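Local coordinates for solute-binding periplasmic protein of iron/siderophore ABC transporter (Yersinia pestis, PDB 6B2Y) that probably captures chelated iron in the periplasm and delivers it to the membrane permease of an iron/siderophore ABC transporter, at residues Ile220-Gly225 against Ile329-Tyr334; Asp163-Pro168 against Gly258-Val263. All blocks are in the same frame, centred on the assembly; numbering follows the deposited sequence.

Interaction 1 (Ile220-Gly225 against Ile329-Tyr334); sequences IELRAG and IWHNYY
The aliphatic part of R223 lies across the imidazole of H331: CG of R223 sits 3.6 Å from the ring centroid and only 12° off the ring normal, a CH-pi contact made over the middle of one face. The arginine chain bends at chi3 just beyond CG, and the guanidinium plane ends up 61° from the imidazole. L222 meets the same ring at its edge, its CD2 lying 4.0 Å from ND1 of H331, so two neighbouring side chains take a face and an edge of one imidazole. The ring reaches them because CG of H331 stands anti to its backbone N (chi1 178°). Deeper in, the methyls CD1 of I220 and CG2 of I329 touch at 4.0 Å. Both segments leave the C-terminal ends of parallel strands, 217-221 and 326-330, which are separated by strand 275-280 in one mixed sheet, and ligand pockets of periplasmic binding proteins commonly form at such strand ends. S279 of the middle strand hydrogen-bonds through OG to both ND1 of H331 and the backbone N of R223, tying the ring to the type II turn E221-A224. F346 of helix 340-350 packs on both isoleucines, while M239 of helix 239-245 covers L222.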
loop_
_atom_site.group_PDB
_atom_site.type_symbol
_atom_site.label_atom_id
_atom_site.label_comp_id
_atom_site.label_asym_id
_atom_site.label_seq_id
_atom_site.Cartn_x
_atom_site.Cartn_y
_atom_site.Cartn_z
ATOM N N ILE A 220 14.496 1.321 5.415
ATOM C CA ILE A 220 13.393 0.392 5.171
ATOM C C ILE A 220 13.804 -0.589 4.076
ATOM O O ILE A 220 14.148 -0.192 2.958
ATOM C CB ILE A 220 12.083 1.116 4.811
ATOM C CG1 ILE A 220 10.949 0.085 4.676
ATOM C CG2 ILE A 220 12.217 1.925 3.536
ATOM C CD1 ILE A 220 9.669 0.494 5.331
ATOM N N GLU A 221 13.773 -1.879 4.399
ATOM C CA GLU A 221 14.043 -2.923 3.422
ATOM C C GLU A 221 12.698 -3.441 2.931
ATOM O O GLU A 221 12.004 -4.164 3.649
ATOM C CB GLU A 221 14.884 -4.044 4.028
ATOM C CG GLU A 221 15.400 -4.986 2.971
ATOM C CD GLU A 221 16.107 -6.190 3.546
ATOM O OE1 GLU A 221 16.410 -7.109 2.765
ATOM O OE2 GLU A 221 16.352 -6.210 4.769
ATOM N N LEU A 222 12.318 -3.045 1.716
ATOM C CA LEU A 222 11.051 -3.493 1.149
ATOM C C LEU A 222 11.135 -4.955 0.703
ATOM O O LEU A 222 12.106 -5.376 0.073
ATOM C CB LEU A 222 10.660 -2.608 -0.030
ATOM C CG LEU A 222 10.432 -1.146 0.346
ATOM C CD1 LEU A 222 10.286 -0.277 -0.919
ATOM C CD2 LEU A 222 9.191 -1.026 1.230
ATOM N N ARG A 223 10.078 -5.708 1.000
ATOM C CA ARG A 223 10.032 -7.141 0.698
ATOM C C ARG A 223 11.287 -7.843 1.193
ATOM O O ARG A 223 11.912 -8.624 0.472
ATOM C CB ARG A 223 9.793 -7.381 -0.786
ATOM C CG ARG A 223 8.620 -6.578 -1.334
ATOM C CD ARG A 223 8.497 -6.693 -2.844
ATOM N NE ARG A 223 9.717 -6.270 -3.523
ATOM C CZ ARG A 223 10.427 -7.062 -4.323
ATOM N NH1 ARG A 223 11.527 -6.607 -4.910
ATOM N NH2 ARG A 223 10.031 -8.315 -4.535
ATOM N N ALA A 224 11.676 -7.519 2.426
ATOM C CA ALA A 224 12.913 -8.008 3.015
ATOM C C ALA A 224 12.994 -9.525 2.951
ATOM O O ALA A 224 12.045 -10.226 3.320
ATOM C CB ALA A 224 13.005 -7.546 4.463
ATOM N N GLY A 225 14.139 -10.018 2.489
ATOM C CA GLY A 225 14.419 -11.437 2.479
ATOM C C GLY A 225 13.735 -12.216 1.384
ATOM O O GLY A 225 13.931 -13.431 1.303
ATOM N N ILE A 329 6.489 -3.803 8.679
ATOM C CA ILE A 329 5.292 -3.141 8.179
ATOM C C ILE A 329 4.742 -3.931 6.995
ATOM O O ILE A 329 5.497 -4.517 6.215
ATOM C CB ILE A 329 5.599 -1.678 7.769
ATOM C CG1 ILE A 329 4.307 -0.936 7.446
ATOM C CG2 ILE A 329 6.582 -1.650 6.585
ATOM C CD1 ILE A 329 3.449 -0.640 8.664
ATOM N N TRP A 330 3.414 -3.926 6.853
ATOM C CA TRP A 330 2.762 -4.612 5.732
ATOM C C TRP A 330 3.138 -3.956 4.410
ATOM O O TRP A 330 2.974 -2.744 4.235
ATOM C CB TRP A 330 1.250 -4.577 5.927
ATOM C CG TRP A 330 0.408 -5.431 5.017
ATOM C CD1 TRP A 330 0.491 -6.787 4.838
ATOM C CD2 TRP A 330 -0.702 -4.990 4.225
ATOM N NE1 TRP A 330 -0.491 -7.217 3.965
ATOM C CE2 TRP A 330 -1.237 -6.134 3.577
ATOM C CE3 TRP A 330 -1.302 -3.739 4.002
ATOM C CZ2 TRP A 330 -2.329 -6.064 2.719
ATOM C CZ3 TRP A 330 -2.393 -3.668 3.144
ATOM C CH2 TRP A 330 -2.891 -4.821 2.506
ATOM N N HIS A 331 3.625 -4.764 3.467
ATOM C CA HIS A 331 4.218 -4.191 2.270
ATOM C C HIS A 331 3.193 -3.477 1.404
ATOM O O HIS A 331 3.524 -2.468 0.766
ATOM C CB HIS A 331 4.915 -5.258 1.444
ATOM C CG HIS A 331 5.494 -4.714 0.182
ATOM N ND1 HIS A 331 6.598 -3.888 0.177
ATOM C CD2 HIS A 331 5.092 -4.824 -1.107
ATOM C CE1 HIS A 331 6.856 -3.521 -1.065
ATOM N NE2 HIS A 331 5.964 -4.087 -1.863
ATOM N N ASN A 332 1.951 -3.961 1.381
ATOM C CA ASN A 332 0.982 -3.376 0.461
ATOM C C ASN A 332 0.607 -1.947 0.811
ATOM O O ASN A 332 -0.015 -1.278 -0.031
ATOM C CB ASN A 332 -0.260 -4.257 0.389
ATOM C CG ASN A 332 0.004 -5.547 -0.360
ATOM O OD1 ASN A 332 0.634 -5.545 -1.415
ATOM N ND2 ASN A 332 -0.465 -6.663 0.198
ATOM N N TYR A 333 0.987 -1.443 1.995
ATOM C CA TYR A 333 0.866 -0.009 2.238
ATOM C C TYR A 333 1.761 0.804 1.299
ATOM O O TYR A 333 1.641 2.043 1.257
ATOM C CB TYR A 333 1.190 0.338 3.708
ATOM C CG TYR A 333 0.168 -0.183 4.722
ATOM C CD1 TYR A 333 -1.198 -0.043 4.520
ATOM C CD2 TYR A 333 0.594 -0.807 5.896
ATOM C CE1 TYR A 333 -2.119 -0.527 5.462
ATOM C CE2 TYR A 333 -0.309 -1.289 6.826
ATOM C CZ TYR A 333 -1.656 -1.159 6.606
ATOM O OH TYR A 333 -2.537 -1.651 7.557
ATOM N N TYR A 334 2.653 0.153 0.542
ATOM C CA TYR A 334 3.483 0.889 -0.404
ATOM C C TYR A 334 2.699 1.350 -1.628
ATOM O O TYR A 334 3.228 2.125 -2.432
ATOM C CB TYR A 334 4.695 0.024 -0.804
ATOM C CG TYR A 334 4.468 -0.918 -1.967
ATOM C CD1 TYR A 334 5.321 -0.910 -3.068
ATOM C CD2 TYR A 334 3.402 -1.806 -1.972
ATOM C CE1 TYR A 334 5.105 -1.761 -4.139
ATOM C CE2 TYR A 334 3.187 -2.657 -3.027
ATOM C CZ TYR A 334 4.041 -2.634 -4.106
ATOM O OH TYR A 334 3.827 -3.489 -5.167
#

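Interaction 2 (Asp163-Pro168 against Gly258-Val263); sequences DFRNSP and GSLGTV
S259 and N166 are the closest neighbours here, their CA atoms 5.6 Å apart, and the serine is the first residue of 258-263 to touch the other segment. Its CB lies 3.2 Å from the backbone O of N166, a carbon-to-oxygen contact. The hydroxyl occupies the position between backbone N and carbonyl carbon (chi1 53°), from which OG meets an ordered water at 3.0 Å. That water carries the polar link between the segments: it donates to OD1 of N166 at 2.7 Å and accepts from NE of R165, approaching the guanidinium at its edge and in its plane. OD1 and OG themselves stay 4.0 Å apart, a gap the water spans. The other ends of these side chains are held elsewhere, NH2 of R165 by the backbone O of L137 and ND2 of N166 by that of S138, which probably keeps both groups turned toward the water.

L260 follows with an apolar touch, its CD1 reaching CD of R165 at 4.2 Å. The two side chains cross at about a right angle, and the arginine, bent at chi3, is met on its aliphatic part.

What gives 163-168 its shape is the carboxylate of D163. OD1 receives the backbone N of N166 through its syn lone pair, in a nearly straight bond (173°), and the N of R165 from above the carboxylate plane; OD2 takes the N of S167 at 3.0 Å, also through a syn lone pair, and binds N171 as well. The two bonds to OD1 form an Asx turn within an Asx motif, and the bond to OD2 adds the next amide, here shaping the loop between strand 159-162 and helix 168-182 of the parallel, Rossmann-like sheet.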
loop_
_atom_site.group_PDB
_atom_site.type_symbol
_atom_site.label_atom_id
_atom_site.label_comp_id
_atom_site.label_asym_id
_atom_site.label_seq_id
_atom_site.Cartn_x
_atom_site.Cartn_y
_atom_site.Cartn_z
ATOM N N ASP A 163 -2.142 7.509 -8.496
ATOM C CA ASP A 163 -0.845 7.160 -7.925
ATOM C C ASP A 163 -0.914 7.160 -6.402
ATOM O O ASP A 163 -1.226 8.191 -5.789
ATOM C CB ASP A 163 0.263 8.116 -8.366
ATOM C CG ASP A 163 1.599 7.777 -7.704
ATOM O OD1 ASP A 163 2.018 6.606 -7.786
ATOM O OD2 ASP A 163 2.202 8.677 -7.077
ATOM N N PHE A 164 -0.587 6.006 -5.813
ATOM C CA PHE A 164 -0.326 5.833 -4.386
ATOM C C PHE A 164 1.078 5.317 -4.134
ATOM O O PHE A 164 1.433 5.045 -2.977
ATOM C CB PHE A 164 -1.330 4.848 -3.765
ATOM C CG PHE A 164 -2.756 5.226 -3.985
ATOM C CD1 PHE A 164 -3.313 6.297 -3.292
ATOM C CD2 PHE A 164 -3.540 4.521 -4.903
ATOM C CE1 PHE A 164 -4.630 6.648 -3.473
ATOM C CE2 PHE A 164 -4.857 4.867 -5.099
ATOM C CZ PHE A 164 -5.405 5.936 -4.391
ATOM N N ARG A 165 1.883 5.170 -5.183
ATOM C CA ARG A 165 3.147 4.453 -5.122
ATOM C C ARG A 165 4.353 5.361 -5.291
ATOM O O ARG A 165 5.315 5.265 -4.525
ATOM C CB ARG A 165 3.177 3.364 -6.209
ATOM C CG ARG A 165 4.190 2.233 -5.910
ATOM C CD ARG A 165 4.467 1.371 -7.151
ATOM N NE ARG A 165 4.851 2.233 -8.261
ATOM C CZ ARG A 165 4.179 2.333 -9.401
ATOM N NH1 ARG A 165 3.103 1.578 -9.601
ATOM N NH2 ARG A 165 4.602 3.169 -10.344
ATOM N N ASN A 166 4.344 6.224 -6.309
ATOM C CA ASN A 166 5.516 7.048 -6.587
ATOM C C ASN A 166 5.696 8.111 -5.516
ATOM O O ASN A 166 6.754 8.216 -4.881
ATOM C CB ASN A 166 5.383 7.698 -7.964
ATOM C CG ASN A 166 5.381 6.682 -9.083
ATOM O OD1 ASN A 166 5.684 5.516 -8.867
ATOM N ND2 ASN A 166 5.056 7.127 -10.300
ATOM N N SER A 167 4.669 8.927 -5.309
ATOM C CA SER A 167 4.725 10.019 -4.342
ATOM C C SER A 167 3.441 10.034 -3.534
ATOM O O SER A 167 2.558 10.872 -3.763
ATOM C CB SER A 167 4.945 11.348 -5.067
ATOM O OG SER A 167 5.938 11.172 -6.080
ATOM N N PRO A 168 3.301 9.129 -2.562
ATOM C CA PRO A 168 2.052 9.103 -1.784
ATOM C C PRO A 168 1.826 10.354 -0.954
ATOM O O PRO A 168 0.667 10.687 -0.683
ATOM C CB PRO A 168 2.196 7.847 -0.902
ATOM C CG PRO A 168 3.650 7.514 -0.900
ATOM C CD PRO A 168 4.209 8.016 -2.202
ATOM N N GLY A 258 15.024 7.973 -7.815
ATOM C CA GLY A 258 13.582 7.901 -7.855
ATOM C C GLY A 258 12.986 7.349 -6.578
ATOM O O GLY A 258 13.654 7.299 -5.543
ATOM N N SER A 259 11.724 6.922 -6.637
ATOM C CA SER A 259 11.018 6.556 -5.414
ATOM C C SER A 259 11.360 5.149 -4.935
ATOM O O SER A 259 11.342 4.896 -3.726
ATOM C CB SER A 259 9.510 6.680 -5.634
ATOM O OG SER A 259 9.123 5.944 -6.773
ATOM N N LEU A 260 11.670 4.226 -5.852
ATOM C CA LEU A 260 11.995 2.845 -5.508
ATOM C C LEU A 260 13.328 2.446 -6.129
ATOM O O LEU A 260 13.715 2.963 -7.180
ATOM C CB LEU A 260 10.899 1.885 -5.988
ATOM C CG LEU A 260 9.545 2.076 -5.304
ATOM C CD1 LEU A 260 8.450 1.253 -5.986
ATOM C CD2 LEU A 260 9.692 1.703 -3.846
ATOM N N GLY A 261 14.025 1.518 -5.482
ATOM C CA GLY A 261 15.285 1.039 -6.018
ATOM C C GLY A 261 15.975 0.112 -5.037
ATOM O O GLY A 261 15.446 -0.209 -3.975
ATOM N N THR A 262 17.179 -0.312 -5.421
ATOM C CA THR A 262 17.998 -1.225 -4.633
ATOM C C THR A 262 19.249 -0.505 -4.138
ATOM O O THR A 262 19.863 0.273 -4.874
ATOM C CB THR A 262 18.387 -2.465 -5.455
ATOM O OG1 THR A 262 17.214 -3.223 -5.778
ATOM C CG2 THR A 262 19.342 -3.373 -4.683
ATOM N N VAL A 263 19.608 -0.743 -2.879
ATOM C CA VAL A 263 20.836 -0.233 -2.283
ATOM C C VAL A 263 21.624 -1.433 -1.784
ATOM O O VAL A 263 21.056 -2.324 -1.149
ATOM C CB VAL A 263 20.535 0.751 -1.132
ATOM C CG1 VAL A 263 21.804 1.098 -0.352
ATOM C CG2 VAL A 263 19.848 2.010 -1.672
HETATM O O HOH W 1 7.331 3.759 -7.687
#

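Overall arrangement
The centres of the two contacts lie 12 Å apart, and their segments alternate along the chain: 163-168, 220-225, 258-263, then 329-334. Interaction 1 lies at the ends of strands 217-221 and 326-330 of the mixed sheet, in the turn and 3-10 segment that follow them. Interaction 2 brings the loop after strand 159-162, an edge strand of the parallel sheet, against the two-stranded antiparallel sheet of 232-234 and 260-262. They meet directly, CD1 of L222 packing on CD2 of L260 at 3.6 Å and the backbone O of Y334 on CG of R165. These touches run the strand-end packing of one lobe into its junction with the other, consistent with the inter-lobe cleft where proteins of this class bind ligand.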